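Side-chain contacts in type II secretion system protein F (Vibrio cholerae, PDB 3C1Q), which probably serves in the inner membrane complex of the type II secretion system, which exports toxins and proteases from the periplasm: residues M29-C34 / A56-G61; R48-A53 / H73-L78; R80-A85 / E97-Y102. All blocks are in the same frame, centred on the assembly; numbering follows the deposited sequence.

Contact 1 of 3, residues M29-C34 / A56-G61; sequences MPLEEC and AKVTEG
With CG swung to the far side of CA from the backbone N (chi1 -179°), Leu31 carries CD2 from the first turn of helix 31-40 toward Val58. On Glu32 the first torsion (chi1 68°) instead places CG between the backbone N and the carbonyl carbon while CB faces Thr59. Together these residues join the start of helix 31-40 to the last turn of helix 45-59 at the surface of the first cytoplasmic domain (cyto1), which is built of helices. The backbones come nearest at Glu32 and Thr59, whose CA atoms are 6.3 Å apart.

The interface is small, burying 145 Å² in total, and consists of aliphatic carbons. Leu31 and Val58 cross at about a right angle, and one methyl of each makes the touch, Leu31 CD2 lying 4.2 Å from Val58 CG1. The same Val58 CG1 also faces Glu32 CB at 4.4 Å. Closer still is the approach of Thr59 CG2 to Glu32 CB, at 3.7 Å. Beyond CB the Glu32 chain bends, and its carboxylate forms a salt bridge with Arg55, one turn back on helix 45-59, so the polar end of the residue binds the same helix that its CB packs against. Leu31 additionally rests on Leu64 of helix 64-68.

The two helix ends are capped differently. Pro30 is the N-cap residue of helix 31-40, and its O accepts from Cys34 N. Helix 45-59 is closed by a Schellman motif, in which Gly61 takes a positive phi and its N bonds back to Val58 O. Thr59 turns its methyl to Glu32 and its hydroxyl into its own helix, where OG1 donates to Ala56 O over 2.7 Å, meeting the carbonyl at a C=O...donor angle of 127°; Ala56 O also receives Glu60 N.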
HETATM    1  N   MSE B  29      -2.326  -8.397  12.218  1.00  9.23           N
HETATM    2  CA  MSE B  29      -0.969  -8.405  12.745  1.00  9.28           C
HETATM    3  C   MSE B  29      -0.859  -7.409  13.914  1.00  9.70           C
HETATM    4  O   MSE B  29      -1.383  -6.293  13.833  1.00  9.57           O
HETATM    5  CB  MSE B  29       0.002  -8.033  11.627  1.00 10.19           C
HETATM    6  CG  MSE B  29       1.461  -7.905  12.054  1.00 10.82           C
HETATM    7 SE   MSE B  29       2.624  -7.471  10.549  1.00 14.50          SE
HETATM    8  CE  MSE B  29       1.543  -8.496   9.253  1.00 11.89           C
ATOM      9  N   PRO B  30      -0.183  -7.814  15.010  1.00  9.35           N
ATOM     10  CA  PRO B  30       0.038  -6.908  16.149  1.00  8.78           C
ATOM     11  C   PRO B  30       0.658  -5.593  15.737  1.00  8.28           C
ATOM     12  O   PRO B  30       1.506  -5.570  14.876  1.00  8.14           O
ATOM     13  CB  PRO B  30       0.988  -7.713  17.037  1.00  8.90           C
ATOM     14  CG  PRO B  30       0.610  -9.100  16.755  1.00 10.26           C
ATOM     15  CD  PRO B  30       0.384  -9.148  15.288  1.00  9.54           C
ATOM     16  N   LEU B  31       0.239  -4.502  16.369  1.00  8.31           N
ATOM     17  CA  LEU B  31       0.674  -3.168  15.971  1.00  7.80           C
ATOM     18  C   LEU B  31       2.194  -3.018  15.913  1.00  7.51           C
ATOM     19  O   LEU B  31       2.711  -2.451  14.957  1.00  7.53           O
ATOM     20  CB  LEU B  31       0.078  -2.115  16.904  1.00  8.32           C
ATOM     21  CG  LEU B  31       0.434  -0.669  16.572  1.00  8.00           C
ATOM     22  CD1 LEU B  31      -0.004  -0.322  15.151  1.00  8.60           C
ATOM     23  CD2 LEU B  31      -0.177   0.292  17.624  1.00  6.60           C
ATOM     24  N   GLU B  32       2.911  -3.524  16.919  1.00  7.60           N
ATOM     25  CA  GLU B  32       4.375  -3.377  16.921  1.00  7.97           C
ATOM     26  C   GLU B  32       4.995  -4.052  15.700  1.00  8.22           C
ATOM     27  O   GLU B  32       5.980  -3.544  15.139  1.00  8.36           O
ATOM     28  CB  GLU B  32       4.999  -3.870  18.233  1.00  8.49           C
ATOM     29  CG  GLU B  32       4.925  -5.361  18.482  1.00 11.06           C
ATOM     30  CD  GLU B  32       6.125  -6.146  17.941  1.00 14.52           C
ATOM     31  OE1 GLU B  32       6.973  -5.576  17.200  1.00 16.88           O
ATOM     32  OE2 GLU B  32       6.221  -7.353  18.267  1.00 17.16           O
ATOM     33  N   GLU B  33       4.429  -5.188  15.297  1.00  7.68           N
ATOM     34  CA  GLU B  33       4.949  -5.940  14.148  1.00  7.90           C
ATOM     35  C   GLU B  33       4.648  -5.162  12.870  1.00  7.59           C
ATOM     36  O   GLU B  33       5.479  -5.098  11.936  1.00  7.48           O
ATOM     37  CB  GLU B  33       4.330  -7.352  14.067  1.00  8.45           C
ATOM     38  CG  GLU B  33       4.750  -8.358  15.156  1.00 10.97           C
ATOM     39  CD  GLU B  33       4.052  -9.753  15.055  1.00 13.28           C
ATOM     40  OE1 GLU B  33       3.617 -10.203  13.950  1.00 11.97           O
ATOM     41  OE2 GLU B  33       3.953 -10.429  16.108  1.00 15.87           O
ATOM     42  N   CYS B  34       3.451  -4.581  12.807  1.00  7.26           N
ATOM     43  CA  CYS B  34       3.094  -3.709  11.683  1.00  8.07           C
ATOM     44  C   CYS B  34       4.073  -2.552  11.519  1.00  8.62           C
ATOM     45  O   CYS B  34       4.541  -2.260  10.410  1.00  8.77           O
ATOM     46  CB  CYS B  34       1.686  -3.143  11.840  1.00  7.47           C
ATOM     47  SG  CYS B  34       0.381  -4.388  11.885  1.00  6.84           S
ATOM     48  N   ALA B  56       9.394   1.437  19.005  1.00  9.56           N
ATOM     49  CA  ALA B  56      10.043   1.234  20.295  1.00  9.55           C
ATOM     50  C   ALA B  56       9.097   1.701  21.411  1.00  9.47           C
ATOM     51  O   ALA B  56       8.843   0.963  22.375  1.00  9.45           O
ATOM     52  CB  ALA B  56      11.367   1.965  20.342  1.00  9.74           C
ATOM     53  N   LYS B  57       8.511   2.883  21.246  1.00  8.39           N
ATOM     54  CA  LYS B  57       7.618   3.428  22.273  1.00  8.71           C
ATOM     55  C   LYS B  57       6.369   2.570  22.474  1.00  8.22           C
ATOM     56  O   LYS B  57       5.935   2.360  23.604  1.00  8.42           O
ATOM     57  CB  LYS B  57       7.246   4.879  21.962  1.00  8.59           C
ATOM     58  CG  LYS B  57       8.404   5.846  22.222  1.00 11.63           C
ATOM     59  CD  LYS B  57       7.970   7.285  22.135  1.00 15.25           C
ATOM     60  CE  LYS B  57       7.224   7.757  23.357  1.00 16.27           C
ATOM     61  NZ  LYS B  57       7.225   9.244  23.498  1.00 18.85           N
ATOM     62  N   VAL B  58       5.805   2.059  21.382  1.00  7.86           N
ATOM     63  CA  VAL B  58       4.622   1.205  21.463  1.00  7.31           C
ATOM     64  C   VAL B  58       4.950  -0.075  22.236  1.00  7.27           C
ATOM     65  O   VAL B  58       4.166  -0.508  23.076  1.00  7.39           O
ATOM     66  CB  VAL B  58       4.079   0.884  20.064  1.00  7.43           C
ATOM     67  CG1 VAL B  58       3.116  -0.308  20.099  1.00  6.32           C
ATOM     68  CG2 VAL B  58       3.405   2.161  19.482  1.00  6.90           C
ATOM     69  N   THR B  59       6.108  -0.669  21.968  1.00  7.87           N
ATOM     70  CA  THR B  59       6.514  -1.885  22.699  1.00  8.67           C
ATOM     71  C   THR B  59       6.733  -1.594  24.191  1.00  8.55           C
ATOM     72  O   THR B  59       6.600  -2.498  25.023  1.00  8.22           O
ATOM     73  CB  THR B  59       7.786  -2.520  22.099  1.00  9.48           C
ATOM     74  OG1 THR B  59       8.928  -1.705  22.405  1.00 10.10           O
ATOM     75  CG2 THR B  59       7.641  -2.687  20.579  1.00  8.49           C
ATOM     76  N   GLU B  60       7.059  -0.345  24.525  1.00  8.06           N
ATOM     77  CA  GLU B  60       7.259   0.065  25.923  1.00  8.84           C
ATOM     78  C   GLU B  60       5.950   0.434  26.640  1.00  8.75           C
ATOM     79  O   GLU B  60       5.953   0.685  27.855  1.00  8.17           O
ATOM     80  CB  GLU B  60       8.248   1.228  25.993  1.00  9.07           C
ATOM     81  CG  GLU B  60       9.667   0.826  25.601  1.00 10.74           C
ATOM     82  CD  GLU B  60      10.535   1.991  25.146  1.00 16.26           C
ATOM     83  OE1 GLU B  60      10.102   3.169  25.247  1.00 19.37           O
ATOM     84  OE2 GLU B  60      11.667   1.735  24.669  1.00 19.94           O
ATOM     85  N   GLY B  61       4.842   0.450  25.895  1.00  8.91           N
ATOM     86  CA  GLY B  61       3.503   0.669  26.462  1.00  9.11           C
ATOM     87  C   GLY B  61       2.861   2.019  26.178  1.00  9.52           C
ATOM     88  O   GLY B  61       1.722   2.285  26.602  1.00 10.04           O
TER

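Contact 2 of 3, residues R48-A53 / H73-L78; sequences RTMLVA and HVFDEL
A Met-aromatic contact between Met50, present as selenomethionine, and Phe75 ties helix 45-59 to the irregular segment that leads into helix 77-89. The selenium sits 3.7 Å from Phe75 CE2. It lies 5.0 Å from the ring centroid, on a line 68° off the ring normal, and so meets the ring obliquely. The two side chains come from opposite directions. Met50 is extended through its first two torsions, with CG anti to the backbone N (chi1 173°), and turns only at the last one, chi3 73°. That final bend brings CE to 4.0 Å from both CE2 and CZ of Phe75.

Val74 also meets the selenium. It and Met50 reach toward each other tip to tip, Val74 CG2 being 4.0 Å from SE, while Val74 CG1 touches both SE and CE. The contact is made by side-chain ends alone, the nearest CA atoms, those of Met50 and Val74, being 9.9 Å apart.

This is part of the interior of the helical bundle. Ile17 of helix 11-26 packs on both Met50 and Phe75, Tyr71 adds to the packing around Met50, and the Phe75 ring also meets that of Phe79 with the planes inclined at a wide angle. Just after these residues Asp76 is the N-cap of helix 77-89, its OD1 accepting from Phe79 N.

Within the 73-78 segment the valine is held between two rings: Val74 CG1 stands 3.6 Å above the plane of the Phe75 ring, over its centre, and Val74 CG2 lies 3.9 Å above the plane of the His73 ring, likewise centred.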
ATOM      1  N   ARG B  48      12.154   5.980   8.245  1.00 10.29           N
ATOM      2  CA  ARG B  48      12.540   4.747   8.937  1.00 10.22           C
ATOM      3  C   ARG B  48      12.869   5.018  10.409  1.00  9.45           C
ATOM      4  O   ARG B  48      12.368   4.351  11.317  1.00  9.24           O
ATOM      5  CB  ARG B  48      13.722   4.073   8.235  1.00 10.51           C
ATOM      6  CG  ARG B  48      14.091   2.727   8.848  1.00 12.37           C
ATOM      7  CD  ARG B  48      15.052   1.950   7.962  1.00 16.09           C
ATOM      8  NE  ARG B  48      16.266   2.717   7.726  1.00 19.65           N
ATOM      9  CZ  ARG B  48      16.602   3.344   6.590  1.00 22.63           C
ATOM     10  NH1 ARG B  48      15.822   3.329   5.502  1.00 22.75           N
ATOM     11  NH2 ARG B  48      17.756   4.004   6.548  1.00 22.41           N
ATOM     12  N   THR B  49      13.678   6.032  10.649  1.00  8.85           N
ATOM     13  CA  THR B  49      14.041   6.403  12.014  1.00  8.25           C
ATOM     14  C   THR B  49      12.822   6.692  12.873  1.00  8.64           C
ATOM     15  O   THR B  49      12.729   6.243  14.021  1.00  8.62           O
ATOM     16  CB  THR B  49      14.910   7.666  11.972  1.00  7.71           C
ATOM     17  OG1 THR B  49      16.128   7.335  11.314  1.00  8.46           O
ATOM     18  CG2 THR B  49      15.202   8.173  13.359  1.00  7.71           C
HETATM   19  N   MSE B  50      11.909   7.475  12.316  1.00  9.10           N
HETATM   20  CA  MSE B  50      10.690   7.863  13.010  1.00  9.65           C
HETATM   21  C   MSE B  50       9.870   6.640  13.346  1.00 10.21           C
HETATM   22  O   MSE B  50       9.432   6.495  14.478  1.00 10.29           O
HETATM   23  CB  MSE B  50       9.862   8.804  12.138  1.00 10.56           C
HETATM   24  CG  MSE B  50       8.492   9.134  12.682  1.00 11.91           C
HETATM   25 SE   MSE B  50       7.623  10.414  11.495  1.00 13.83          SE
HETATM   26  CE  MSE B  50       7.214   9.202   9.996  1.00 13.83           C
ATOM     27  N   LEU B  51       9.690   5.748  12.377  1.00  9.64           N
ATOM     28  CA  LEU B  51       8.865   4.544  12.588  1.00 10.85           C
ATOM     29  C   LEU B  51       9.486   3.561  13.584  1.00 10.09           C
ATOM     30  O   LEU B  51       8.776   2.955  14.396  1.00 10.16           O
ATOM     31  CB  LEU B  51       8.549   3.875  11.256  1.00 11.17           C
ATOM     32  CG  LEU B  51       7.607   4.723  10.388  1.00 13.02           C
ATOM     33  CD1 LEU B  51       7.507   4.140   8.992  1.00 16.34           C
ATOM     34  CD2 LEU B  51       6.231   4.867  11.042  1.00 17.26           C
ATOM     35  N   VAL B  52      10.806   3.436  13.569  1.00 10.15           N
ATOM     36  CA  VAL B  52      11.481   2.576  14.531  1.00  9.74           C
ATOM     37  C   VAL B  52      11.297   3.152  15.942  1.00 10.25           C
ATOM     38  O   VAL B  52      11.032   2.411  16.898  1.00 11.03           O
ATOM     39  CB  VAL B  52      12.975   2.407  14.150  1.00 10.00           C
ATOM     40  CG1 VAL B  52      13.787   1.752  15.269  1.00  9.62           C
ATOM     41  CG2 VAL B  52      13.090   1.566  12.882  1.00  8.71           C
ATOM     42  N   ALA B  53      11.412   4.470  16.063  1.00 10.30           N
ATOM     43  CA  ALA B  53      11.260   5.149  17.342  1.00  9.79           C
ATOM     44  C   ALA B  53       9.834   5.001  17.873  1.00  9.54           C
ATOM     45  O   ALA B  53       9.632   4.715  19.038  1.00  9.91           O
ATOM     46  CB  ALA B  53      11.643   6.646  17.212  1.00  9.60           C
ATOM     47  N   HIS B  73       4.744  17.671  13.320  1.00 16.24           N
ATOM     48  CA  HIS B  73       5.022  18.148  11.969  1.00 16.37           C
ATOM     49  C   HIS B  73       4.724  17.118  10.857  1.00 16.03           C
ATOM     50  O   HIS B  73       4.661  17.477   9.684  1.00 16.93           O
ATOM     51  CB  HIS B  73       6.481  18.644  11.903  1.00 16.97           C
ATOM     52  CG  HIS B  73       7.504  17.567  12.125  1.00 19.28           C
ATOM     53  ND1 HIS B  73       7.477  16.712  13.209  1.00 17.80           N
ATOM     54  CD2 HIS B  73       8.594  17.220  11.399  1.00 20.17           C
ATOM     55  CE1 HIS B  73       8.490  15.872  13.127  1.00 21.72           C
ATOM     56  NE2 HIS B  73       9.182  16.156  12.038  1.00 21.11           N
ATOM     57  N   VAL B  74       4.518  15.854  11.232  1.00 14.72           N
ATOM     58  CA  VAL B  74       4.176  14.794  10.282  1.00 14.26           C
ATOM     59  C   VAL B  74       2.748  14.332  10.490  1.00 14.03           C
ATOM     60  O   VAL B  74       2.003  14.173   9.526  1.00 13.96           O
ATOM     61  CB  VAL B  74       5.130  13.586  10.422  1.00 14.10           C
ATOM     62  CG1 VAL B  74       4.644  12.418   9.576  1.00 14.51           C
ATOM     63  CG2 VAL B  74       6.549  14.001  10.050  1.00 13.71           C
ATOM     64  N   PHE B  75       2.393  14.089  11.756  1.00 13.71           N
ATOM     65  CA  PHE B  75       1.064  13.640  12.147  1.00 13.47           C
ATOM     66  C   PHE B  75       0.347  14.772  12.869  1.00 13.26           C
ATOM     67  O   PHE B  75       0.641  15.072  14.032  1.00 12.58           O
ATOM     68  CB  PHE B  75       1.196  12.421  13.045  1.00 13.81           C
ATOM     69  CG  PHE B  75       1.949  11.298  12.407  1.00 14.77           C
ATOM     70  CD1 PHE B  75       1.357  10.521  11.422  1.00 15.32           C
ATOM     71  CD2 PHE B  75       3.266  11.041  12.767  1.00 15.80           C
ATOM     72  CE1 PHE B  75       2.074   9.482  10.827  1.00 15.48           C
ATOM     73  CE2 PHE B  75       3.980  10.020  12.170  1.00 16.30           C
ATOM     74  CZ  PHE B  75       3.395   9.247  11.209  1.00 16.22           C
ATOM     75  N   ASP B  76      -0.575  15.431  12.174  1.00 13.07           N
ATOM     76  CA  ASP B  76      -1.210  16.623  12.737  1.00 12.67           C
ATOM     77  C   ASP B  76      -2.233  16.273  13.825  1.00 12.47           C
ATOM     78  O   ASP B  76      -2.464  15.105  14.132  1.00 11.39           O
ATOM     79  CB  ASP B  76      -1.778  17.551  11.637  1.00 12.22           C
ATOM     80  CG  ASP B  76      -2.955  16.951  10.864  1.00 12.87           C
ATOM     81  OD1 ASP B  76      -3.545  15.940  11.284  1.00 12.03           O
ATOM     82  OD2 ASP B  76      -3.276  17.512   9.795  1.00 12.59           O
ATOM     83  N   GLU B  77      -2.823  17.302  14.426  1.00 12.78           N
ATOM     84  CA  GLU B  77      -3.760  17.106  15.522  1.00 13.64           C
ATOM     85  C   GLU B  77      -4.936  16.212  15.121  1.00 13.20           C
ATOM     86  O   GLU B  77      -5.352  15.349  15.896  1.00 12.89           O
ATOM     87  CB  GLU B  77      -4.253  18.470  15.997  1.00 14.48           C
ATOM     88  CG  GLU B  77      -5.303  18.448  17.087  1.00 18.62           C
ATOM     89  CD  GLU B  77      -5.651  19.846  17.564  1.00 23.03           C
ATOM     90  OE1 GLU B  77      -4.919  20.803  17.196  1.00 27.32           O
ATOM     91  OE2 GLU B  77      -6.654  19.994  18.299  1.00 26.56           O
ATOM     92  N   LEU B  78      -5.454  16.393  13.911  1.00 12.57           N
ATOM     93  CA  LEU B  78      -6.555  15.547  13.443  1.00 12.49           C
ATOM     94  C   LEU B  78      -6.115  14.093  13.331  1.00 12.00           C
ATOM     95  O   LEU B  78      -6.813  13.196  13.777  1.00 12.29           O
ATOM     96  CB  LEU B  78      -7.078  16.021  12.087  1.00 12.80           C
ATOM     97  CG  LEU B  78      -8.231  15.200  11.500  1.00 13.86           C
ATOM     98  CD1 LEU B  78      -9.469  15.305  12.371  1.00 15.85           C
ATOM     99  CD2 LEU B  78      -8.527  15.675  10.102  1.00 14.97           C
TER

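Contact 3 of 3, residues R80-A85 / E97-Y102; sequences RSMVAA and ERLADY. With CA (calcium ion), chain G.
The backbones bearing Met82 and Leu99 run nearly antiparallel, at 157° with axes 10.7 Å apart, as the two arms of a helical hairpin. Leu99 reaches across to Val83 and Met82: CD1 touches both, 3.7 Å from Val83 CG2 and 4.1 Å from Met82 CB, and CD2 is likewise 4.1 Å from Met82 CB. Val83 and Leu99 cross at about a right angle. Farther out, Met82, a selenomethionine bent at chi2 and chi3, brings CE to the edge of the Arg98 guanidinium, near its plane, 4.5 Å from NH2. Leu64 and Leu92 also pack on Val83.

Another side of helix 92-121, at residues 97-102, binds calcium. Glu97 gives one oxygen, OE2, at 2.3 Å from the calcium ion, whereas Asp101, one turn later, chelates it with OD1 and OD2, both at 2.5 Å. Arg19 donates to Glu97 OE2 and Asp101 OD1, and Gln26 to Glu97 OE1; both probably orient the carboxylates, and Arg19 may offset part of their charge. Three waters and Glu43 of the second subunit complete seven coordinating oxygens, making this an intersubunit calcium site built on an i, i+4 pair of acidic residues.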
ATOM      1  N   ARG B  80      -3.706  12.501  14.852  1.00 10.46           N
ATOM      2  CA  ARG B  80      -3.430  11.902  16.152  1.00 11.11           C
ATOM      3  C   ARG B  80      -4.703  11.741  16.963  1.00 11.31           C
ATOM      4  O   ARG B  80      -4.858  10.755  17.699  1.00 11.62           O
ATOM      5  CB  ARG B  80      -2.370  12.718  16.903  1.00 11.12           C
ATOM      6  CG  ARG B  80      -1.064  12.736  16.165  1.00 12.20           C
ATOM      7  CD  ARG B  80       0.064  13.370  16.919  1.00 14.92           C
ATOM      8  NE  ARG B  80      -0.009  14.809  16.819  1.00 18.47           N
ATOM      9  CZ  ARG B  80      -0.480  15.602  17.761  1.00 17.56           C
ATOM     10  NH1 ARG B  80      -0.883  15.108  18.922  1.00 20.07           N
ATOM     11  NH2 ARG B  80      -0.521  16.903  17.547  1.00 17.93           N
ATOM     12  N   SER B  81      -5.635  12.679  16.786  1.00 11.29           N
ATOM     13  CA  SER B  81      -6.943  12.584  17.427  1.00 11.57           C
ATOM     14  C   SER B  81      -7.728  11.377  16.944  1.00 10.77           C
ATOM     15  O   SER B  81      -8.338  10.682  17.754  1.00 11.81           O
ATOM     16  CB  SER B  81      -7.748  13.856  17.186  1.00 11.41           C
ATOM     17  OG  SER B  81      -7.252  14.900  18.000  1.00 15.23           O
HETATM   18  N   MSE B  82      -7.692  11.131  15.636  1.00 10.51           N
HETATM   19  CA  MSE B  82      -8.376   9.984  15.035  1.00 10.37           C
HETATM   20  C   MSE B  82      -7.795   8.658  15.594  1.00 10.49           C
HETATM   21  O   MSE B  82      -8.532   7.778  16.018  1.00 11.03           O
HETATM   22  CB  MSE B  82      -8.292  10.037  13.488  1.00 10.19           C
HETATM   23  CG  MSE B  82      -9.152  11.152  12.780  1.00 10.79           C
HETATM   24 SE   MSE B  82     -10.980  11.146  13.376  1.00 13.48          SE
HETATM   25  CE  MSE B  82     -11.438   9.278  13.045  1.00 17.51           C
ATOM     26  N   VAL B  83      -6.473   8.545  15.614  1.00 10.05           N
ATOM     27  CA  VAL B  83      -5.788   7.373  16.162  1.00 10.09           C
ATOM     28  C   VAL B  83      -6.190   7.142  17.625  1.00  9.59           C
ATOM     29  O   VAL B  83      -6.552   6.023  18.009  1.00 10.06           O
ATOM     30  CB  VAL B  83      -4.250   7.505  16.040  1.00  9.86           C
ATOM     31  CG1 VAL B  83      -3.551   6.317  16.664  1.00 10.68           C
ATOM     32  CG2 VAL B  83      -3.842   7.627  14.556  1.00  8.40           C
ATOM     33  N   ALA B  84      -6.121   8.194  18.433  1.00 10.68           N
ATOM     34  CA  ALA B  84      -6.585   8.144  19.826  1.00 11.01           C
ATOM     35  C   ALA B  84      -8.000   7.596  19.946  1.00 11.52           C
ATOM     36  O   ALA B  84      -8.253   6.738  20.793  1.00 12.13           O
ATOM     37  CB  ALA B  84      -6.514   9.539  20.490  1.00 10.94           C
ATOM     38  N   ALA B  85      -8.930   8.104  19.133  1.00 11.85           N
ATOM     39  CA  ALA B  85     -10.325   7.614  19.180  1.00 11.68           C
ATOM     40  C   ALA B  85     -10.383   6.125  18.864  1.00 11.40           C
ATOM     41  O   ALA B  85     -11.080   5.385  19.540  1.00 11.79           O
ATOM     42  CB  ALA B  85     -11.250   8.425  18.224  1.00 12.07           C
ATOM     43  N   GLU B  97      -7.805   2.710   8.396  1.00  8.39           N
ATOM     44  CA  GLU B  97      -8.309   2.608   7.020  1.00  9.08           C
ATOM     45  C   GLU B  97      -8.799   3.976   6.545  1.00  8.22           C
ATOM     46  O   GLU B  97      -8.484   4.413   5.429  1.00  9.20           O
ATOM     47  CB  GLU B  97      -9.443   1.586   6.921  1.00  7.98           C
ATOM     48  CG  GLU B  97     -10.038   1.442   5.514  1.00  9.98           C
ATOM     49  CD  GLU B  97      -9.002   1.088   4.470  1.00  9.74           C
ATOM     50  OE1 GLU B  97      -8.074   0.280   4.781  1.00 10.53           O
ATOM     51  OE2 GLU B  97      -9.107   1.622   3.339  1.00  8.59           O
ATOM     52  N   ARG B  98      -9.599   4.641   7.374  1.00  8.02           N
ATOM     53  CA  ARG B  98     -10.113   5.971   7.010  1.00  8.14           C
ATOM     54  C   ARG B  98      -8.996   6.996   6.854  1.00  7.73           C
ATOM     55  O   ARG B  98      -9.047   7.843   5.945  1.00  7.54           O
ATOM     56  CB  ARG B  98     -11.151   6.447   8.007  1.00  8.40           C
ATOM     57  CG  ARG B  98     -12.465   5.666   7.901  1.00  9.64           C
ATOM     58  CD  ARG B  98     -13.645   6.477   8.392  1.00 10.85           C
ATOM     59  NE  ARG B  98     -13.657   6.564   9.843  1.00 12.92           N
ATOM     60  CZ  ARG B  98     -14.014   5.565  10.651  1.00 12.59           C
ATOM     61  NH1 ARG B  98     -14.397   4.385  10.162  1.00 15.16           N
ATOM     62  NH2 ARG B  98     -13.995   5.749  11.955  1.00 11.43           N
ATOM     63  N   LEU B  99      -7.974   6.918   7.713  1.00  7.11           N
ATOM     64  CA  LEU B  99      -6.832   7.831   7.598  1.00  6.85           C
ATOM     65  C   LEU B  99      -6.050   7.555   6.298  1.00  6.58           C
ATOM     66  O   LEU B  99      -5.607   8.473   5.621  1.00  6.43           O
ATOM     67  CB  LEU B  99      -5.913   7.679   8.808  1.00  6.36           C
ATOM     68  CG  LEU B  99      -6.412   8.366  10.064  1.00  5.84           C
ATOM     69  CD1 LEU B  99      -5.679   7.817  11.313  1.00  7.38           C
ATOM     70  CD2 LEU B  99      -6.262   9.907   9.960  1.00  6.31           C
ATOM     71  N   ALA B 100      -5.921   6.284   5.944  1.00  6.71           N
ATOM     72  CA  ALA B 100      -5.274   5.882   4.696  1.00  6.88           C
ATOM     73  C   ALA B 100      -6.037   6.405   3.466  1.00  7.26           C
ATOM     74  O   ALA B 100      -5.433   6.984   2.523  1.00  6.91           O
ATOM     75  CB  ALA B 100      -5.154   4.333   4.658  1.00  6.32           C
ATOM     76  N   ASP B 101      -7.354   6.215   3.467  1.00  7.09           N
ATOM     77  CA  ASP B 101      -8.217   6.703   2.391  1.00  7.28           C
ATOM     78  C   ASP B 101      -8.094   8.199   2.262  1.00  7.71           C
ATOM     79  O   ASP B 101      -7.995   8.727   1.154  1.00  7.62           O
ATOM     80  CB  ASP B 101      -9.682   6.349   2.651  1.00  7.81           C
ATOM     81  CG  ASP B 101      -9.993   4.888   2.377  1.00  7.62           C
ATOM     82  OD1 ASP B 101      -9.269   4.246   1.597  1.00  8.77           O
ATOM     83  OD2 ASP B 101     -11.002   4.407   2.907  1.00  9.25           O
ATOM     84  N   TYR B 102      -8.107   8.875   3.408  1.00  8.24           N
ATOM     85  CA  TYR B 102      -8.028  10.352   3.463  1.00  8.45           C
ATOM     86  C   TYR B 102      -6.682  10.821   2.905  1.00  8.65           C
ATOM     87  O   TYR B 102      -6.621  11.688   2.037  1.00  7.10           O
ATOM     88  CB  TYR B 102      -8.197  10.843   4.901  1.00  9.58           C
ATOM     89  CG  TYR B 102      -7.936  12.314   5.082  1.00 10.70           C
ATOM     90  CD1 TYR B 102      -8.899  13.256   4.742  1.00 12.52           C
ATOM     91  CD2 TYR B 102      -6.710  12.773   5.572  1.00 13.95           C
ATOM     92  CE1 TYR B 102      -8.655  14.623   4.899  1.00 14.61           C
ATOM     93  CE2 TYR B 102      -6.470  14.130   5.739  1.00 15.05           C
ATOM     94  CZ  TYR B 102      -7.433  15.045   5.386  1.00 14.52           C
ATOM     95  OH  TYR B 102      -7.170  16.393   5.569  1.00 16.60           O
TER
HETATM   96 CA    CA G   1     -10.695   2.158   1.806  1.00 11.40          CA
HETATM   97  O   HOH W   1     -11.225  -0.246   1.810  1.00 13.88           O
HETATM   98  O   HOH W   2     -12.752   1.987   3.197  1.00 15.82           O
HETATM   99  O   HOH W   3      -9.182   1.435   0.117  1.00 11.60           O

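Overall arrangement
The three contacts lie within the first cytoplasmic domain (cyto1), which is built of helices. Contacts 1 and 2 share helix 45-59, have centres about 14 Å apart and interlock along the chain, their segments alternating. Contact 3 follows both in sequence; its centre is about 13 Å from that of contact 2 and about 17 Å from that of contact 1. Contacts 2 and 3 share helix 77-89 and touch through a probable hydrogen bond from Arg80 NE to Phe75 O. The three centres form a triangle, with contact 1 at the surface, contact 2 buried and contact 3 a partly buried hairpin, whose helix 92-121 carries calcium ligands that link the two subunits.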